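Local coordinates for protein type III effector XopAI (Xanthomonas citri, PDB 6K93) that is a type III effector whose mono-ADP-ribosyltransferase-fold domain probably binds arginine-containing peptides, at residues R238-A249 with E285-V296. Sequence-based numbering, arbitrary orientation.
Sequences RSITTDRRFFAA and EVLFPPGTRFQV
Asp243 O accepts from Gly291 N at 2.7 Å, almost straight along its C=O axis. Pro290 CA also touches this oxygen through a CA-H...O contact. Asp243 N in turn donates to Thr292 O at 2.9 Å. These bonds hold the type II turn Pro289–Thr292 against the bend at Asp243–Arg245, where Asp243 OD1 takes Arg245 N in an Asx turn. Within the turn, Pro289 O accepts from both Thr292 N and Thr292 OG1. Both segments bend here, so the pair serves two sheets of the ADP-ribosyltransferase fold. Strand 240-242 runs antiparallel to 293-296 in one, and 247-249 antiparallel to 285-288 in the other. Pro290 CD sits over the face of the Phe246 ring, 3.4 Å from the centroid of Phe246 and 8° off its normal, a CH-pi contact. Helix 194-209 also packs on Phe246. Beyond the turn, Phe294 CZ stands over the centre of the Phe288 ring. With CG anti to the backbone N (chi1 -177°), the Phe247 ring is swung alongside Phe288, CD2 3.7 Å from Phe288 CD1. On the 240-242/293-296 face turned away from Phe294, Ile240 CG2 lies over the Arg293 guanidinium, offset toward its rim. A water joins Arg293 NH1 to Thr242 OG1, while Arg293 NE hydrogen-bonds to Ala316 O.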
loop_
_atom_site.group_PDB
_atom_site.type_symbol
_atom_site.label_atom_id
_atom_site.label_comp_id
_atom_site.label_asym_id
_atom_site.label_seq_id
_atom_site.Cartn_x
_atom_site.Cartn_y
_atom_site.Cartn_z
ATOM N N ARG A 238 2.752 22.120 11.999
ATOM C CA ARG A 238 2.593 21.969 13.444
ATOM C C ARG A 238 1.437 21.053 13.823
ATOM O O ARG A 238 1.157 20.875 15.015
ATOM C CB ARG A 238 2.431 23.328 14.140
ATOM C CG ARG A 238 3.735 24.129 14.256
ATOM C CD ARG A 238 3.506 25.577 14.721
ATOM N NE ARG A 238 2.806 26.348 13.690
ATOM C CZ ARG A 238 3.400 26.915 12.643
ATOM N NH1 ARG A 238 4.718 26.826 12.487
ATOM N NH2 ARG A 238 2.677 27.582 11.755
ATOM N N SER A 239 0.770 20.437 12.852
ATOM C CA SER A 239 -0.313 19.501 13.097
ATOM C C SER A 239 0.096 18.096 12.681
ATOM O O SER A 239 1.005 17.899 11.868
ATOM C CB SER A 239 -1.576 19.901 12.329
ATOM O OG SER A 239 -2.112 21.100 12.865
ATOM N N ILE A 240 -0.609 17.129 13.249
ATOM C CA ILE A 240 -0.415 15.711 12.960
ATOM C C ILE A 240 -1.349 15.317 11.826
ATOM O O ILE A 240 -2.570 15.546 11.891
ATOM C CB ILE A 240 -0.682 14.841 14.206
ATOM C CG1 ILE A 240 0.315 15.215 15.295
ATOM C CG2 ILE A 240 -0.596 13.361 13.831
ATOM C CD1 ILE A 240 -0.017 14.630 16.645
ATOM N N THR A 241 -0.778 14.713 10.788
ATOM C CA THR A 241 -1.525 14.106 9.703
ATOM C C THR A 241 -1.659 12.623 9.986
ATOM O O THR A 241 -0.655 11.920 10.132
ATOM C CB THR A 241 -0.807 14.333 8.371
ATOM O OG1 THR A 241 -0.854 15.715 8.027
ATOM C CG2 THR A 241 -1.420 13.465 7.250
ATOM N N THR A 242 -2.899 12.147 10.057
ATOM C CA THR A 242 -3.176 10.716 10.039
ATOM C C THR A 242 -3.450 10.360 8.584
ATOM O O THR A 242 -4.504 10.683 8.044
ATOM C CB THR A 242 -4.350 10.363 10.944
ATOM O OG1 THR A 242 -4.023 10.679 12.308
ATOM C CG2 THR A 242 -4.644 8.871 10.850
ATOM N N ASP A 243 -2.463 9.768 7.931
ATOM C CA ASP A 243 -2.513 9.520 6.500
ATOM C C ASP A 243 -3.454 8.355 6.216
ATOM O O ASP A 243 -3.344 7.294 6.838
ATOM C CB ASP A 243 -1.100 9.223 5.982
ATOM C CG ASP A 243 -0.964 9.437 4.474
ATOM O OD1 ASP A 243 -1.990 9.487 3.767
ATOM O OD2 ASP A 243 0.181 9.584 4.030
ATOM N N ARG A 244 -4.417 8.574 5.334
ATOM C CA ARG A 244 -5.319 7.504 4.919
ATOM C C ARG A 244 -4.862 6.819 3.642
ATOM O O ARG A 244 -5.524 5.876 3.185
ATOM C CB ARG A 244 -6.750 8.046 4.786
ATOM C CG ARG A 244 -7.218 8.663 6.108
ATOM C CD ARG A 244 -8.673 9.096 6.144
ATOM N NE ARG A 244 -9.588 8.090 5.649
ATOM C CZ ARG A 244 -10.831 7.920 6.096
ATOM N NH1 ARG A 244 -11.302 8.680 7.082
ATOM N NH2 ARG A 244 -11.598 6.978 5.560
ATOM N N ARG A 245 -3.756 7.277 3.065
ATOM C CA ARG A 245 -3.186 6.693 1.862
ATOM C C ARG A 245 -2.121 5.660 2.189
ATOM O O ARG A 245 -1.530 5.656 3.278
ATOM C CB ARG A 245 -2.579 7.787 0.957
ATOM C CG ARG A 245 -3.609 8.847 0.593
ATOM C CD ARG A 245 -3.312 9.525 -0.812
ATOM N NE ARG A 245 -1.987 9.932 -0.836
ATOM C CZ ARG A 245 -1.073 9.921 -1.824
ATOM N NH1 ARG A 245 -1.270 9.559 -3.112
ATOM N NH2 ARG A 245 0.117 10.318 -1.507
ATOM N N PHE A 246 -1.878 4.780 1.216
ATOM C CA PHE A 246 -0.616 4.056 1.100
ATOM C C PHE A 246 0.412 5.051 0.589
ATOM O O PHE A 246 0.417 5.422 -0.586
ATOM C CB PHE A 246 -0.747 2.860 0.174
ATOM C CG PHE A 246 -1.633 1.802 0.730
ATOM C CD1 PHE A 246 -2.986 1.883 0.551
ATOM C CD2 PHE A 246 -1.113 0.742 1.460
ATOM C CE1 PHE A 246 -3.833 0.926 1.089
ATOM C CE2 PHE A 246 -1.948 -0.191 2.001
ATOM C CZ PHE A 246 -3.311 -0.099 1.808
ATOM N N PHE A 247 1.282 5.508 1.474
ATOM C CA PHE A 247 2.218 6.578 1.161
ATOM C C PHE A 247 3.592 5.986 0.873
ATOM O O PHE A 247 4.189 5.320 1.732
ATOM C CB PHE A 247 2.326 7.547 2.328
ATOM C CG PHE A 247 3.230 8.724 2.070
ATOM C CD1 PHE A 247 2.944 9.634 1.051
ATOM C CD2 PHE A 247 4.345 8.927 2.861
ATOM C CE1 PHE A 247 3.783 10.729 0.840
ATOM C CE2 PHE A 247 5.171 10.012 2.638
ATOM C CZ PHE A 247 4.892 10.909 1.640
ATOM N N ALA A 248 4.056 6.161 -0.349
ATOM C CA ALA A 248 5.329 5.609 -0.776
ATOM C C ALA A 248 6.421 6.663 -0.799
ATOM O O ALA A 248 6.191 7.848 -1.058
ATOM C CB ALA A 248 5.219 4.982 -2.162
ATOM N N ALA A 249 7.628 6.203 -0.519
ATOM C CA ALA A 249 8.813 7.040 -0.519
ATOM C C ALA A 249 10.009 6.214 -0.948
ATOM O O ALA A 249 9.930 5.011 -1.106
ATOM C CB ALA A 249 9.035 7.654 0.868
ATOM N N GLU A 285 12.246 1.360 -2.166
ATOM C CA GLU A 285 10.961 1.895 -1.748
ATOM C C GLU A 285 10.690 1.585 -0.292
ATOM O O GLU A 285 10.963 0.484 0.188
ATOM C CB GLU A 285 9.846 1.342 -2.631
ATOM C CG GLU A 285 8.485 1.886 -2.289
ATOM C CD GLU A 285 7.420 1.524 -3.322
ATOM O OE1 GLU A 285 7.685 0.712 -4.227
ATOM O OE2 GLU A 285 6.313 2.073 -3.208
ATOM N N VAL A 286 10.122 2.570 0.391
ATOM C CA VAL A 286 9.607 2.455 1.751
ATOM C C VAL A 286 8.124 2.789 1.685
ATOM O O VAL A 286 7.748 3.781 1.059
ATOM C CB VAL A 286 10.325 3.404 2.730
ATOM C CG1 VAL A 286 9.667 3.457 4.072
ATOM C CG2 VAL A 286 11.804 2.965 2.855
ATOM N N LEU A 287 7.278 1.955 2.285
ATOM C CA LEU A 287 5.833 2.085 2.151
ATOM C C LEU A 287 5.212 2.187 3.527
ATOM O O LEU A 287 5.504 1.368 4.408
ATOM C CB LEU A 287 5.261 0.911 1.373
ATOM C CG LEU A 287 3.784 1.048 1.064
ATOM C CD1 LEU A 287 3.480 2.242 0.197
ATOM C CD2 LEU A 287 3.280 -0.217 0.407
ATOM N N PHE A 288 4.385 3.204 3.708
ATOM C CA PHE A 288 3.627 3.391 4.946
ATOM C C PHE A 288 2.159 3.053 4.727
ATOM O O PHE A 288 1.586 3.447 3.699
ATOM C CB PHE A 288 3.714 4.839 5.452
ATOM C CG PHE A 288 5.110 5.374 5.681
ATOM C CD1 PHE A 288 5.778 6.004 4.661
ATOM C CD2 PHE A 288 5.679 5.327 6.939
ATOM C CE1 PHE A 288 7.031 6.560 4.877
ATOM C CE2 PHE A 288 6.929 5.874 7.146
ATOM C CZ PHE A 288 7.587 6.486 6.124
ATOM N N PRO A 289 1.518 2.377 5.670
ATOM C CA PRO A 289 0.113 2.028 5.492
ATOM C C PRO A 289 -0.806 3.168 5.884
ATOM O O PRO A 289 -0.422 4.043 6.683
ATOM C CB PRO A 289 -0.074 0.844 6.445
ATOM C CG PRO A 289 0.908 1.104 7.541
ATOM C CD PRO A 289 2.112 1.755 6.875
ATOM N N PRO A 290 -2.043 3.171 5.386
ATOM C CA PRO A 290 -3.073 4.021 5.994
ATOM C C PRO A 290 -3.050 3.845 7.499
ATOM O O PRO A 290 -2.843 2.742 8.002
ATOM C CB PRO A 290 -4.373 3.506 5.365
ATOM C CG PRO A 290 -3.923 2.939 4.015
ATOM C CD PRO A 290 -2.598 2.307 4.315
ATOM N N GLY A 291 -3.250 4.943 8.211
ATOM C CA GLY A 291 -3.175 4.958 9.645
ATOM C C GLY A 291 -1.867 5.476 10.201
ATOM O O GLY A 291 -1.801 5.792 11.398
ATOM N N THR A 292 -0.832 5.565 9.371
ATOM C CA THR A 292 0.428 6.154 9.789
ATOM C C THR A 292 0.201 7.605 10.181
ATOM O O THR A 292 -0.571 8.328 9.536
ATOM C CB THR A 292 1.443 6.049 8.653
ATOM O OG1 THR A 292 1.682 4.666 8.354
ATOM C CG2 THR A 292 2.764 6.685 9.058
ATOM N N ARG A 293 0.857 8.014 11.262
ATOM C CA ARG A 293 0.764 9.370 11.782
ATOM C C ARG A 293 2.077 10.097 11.570
ATOM O O ARG A 293 3.155 9.557 11.858
ATOM C CB ARG A 293 0.401 9.352 13.278
ATOM C CG ARG A 293 -1.021 8.890 13.497
ATOM C CD ARG A 293 -1.228 8.222 14.832
ATOM N NE ARG A 293 -0.739 9.021 15.952
ATOM C CZ ARG A 293 -1.325 10.118 16.432
ATOM N NH1 ARG A 293 -2.450 10.592 15.887
ATOM N NH2 ARG A 293 -0.779 10.735 17.459
ATOM N N PHE A 294 1.986 11.321 11.065
ATOM C CA PHE A 294 3.162 12.156 10.845
ATOM C C PHE A 294 2.975 13.502 11.518
ATOM O O PHE A 294 1.966 14.177 11.287
ATOM C CB PHE A 294 3.415 12.410 9.345
ATOM C CG PHE A 294 3.774 11.190 8.545
ATOM C CD1 PHE A 294 5.068 10.707 8.517
ATOM C CD2 PHE A 294 2.819 10.590 7.740
ATOM C CE1 PHE A 294 5.392 9.612 7.731
ATOM C CE2 PHE A 294 3.130 9.492 6.966
ATOM C CZ PHE A 294 4.427 9.019 6.969
ATOM N N GLN A 295 3.964 13.916 12.303
ATOM C CA GLN A 295 4.039 15.294 12.757
ATOM C C GLN A 295 4.593 16.152 11.620
ATOM O O GLN A 295 5.743 15.972 11.199
ATOM C CB GLN A 295 4.941 15.395 13.983
ATOM C CG GLN A 295 5.177 16.806 14.443
ATOM C CD GLN A 295 3.923 17.420 15.044
ATOM O OE1 GLN A 295 3.272 16.817 15.903
ATOM N NE2 GLN A 295 3.563 18.610 14.570
ATOM N N VAL A 296 3.785 17.078 11.110
ATOM C CA VAL A 296 4.240 17.963 10.041
ATOM C C VAL A 296 4.979 19.132 10.671
ATOM O O VAL A 296 4.393 19.902 11.435
ATOM C CB VAL A 296 3.080 18.453 9.166
ATOM C CG1 VAL A 296 3.599 19.394 8.084
ATOM C CG2 VAL A 296 2.393 17.270 8.513
HETATM O O HOH W 1 -4.759 9.181 14.422
HETATM O O HOH W 2 0.628 6.469 5.160
#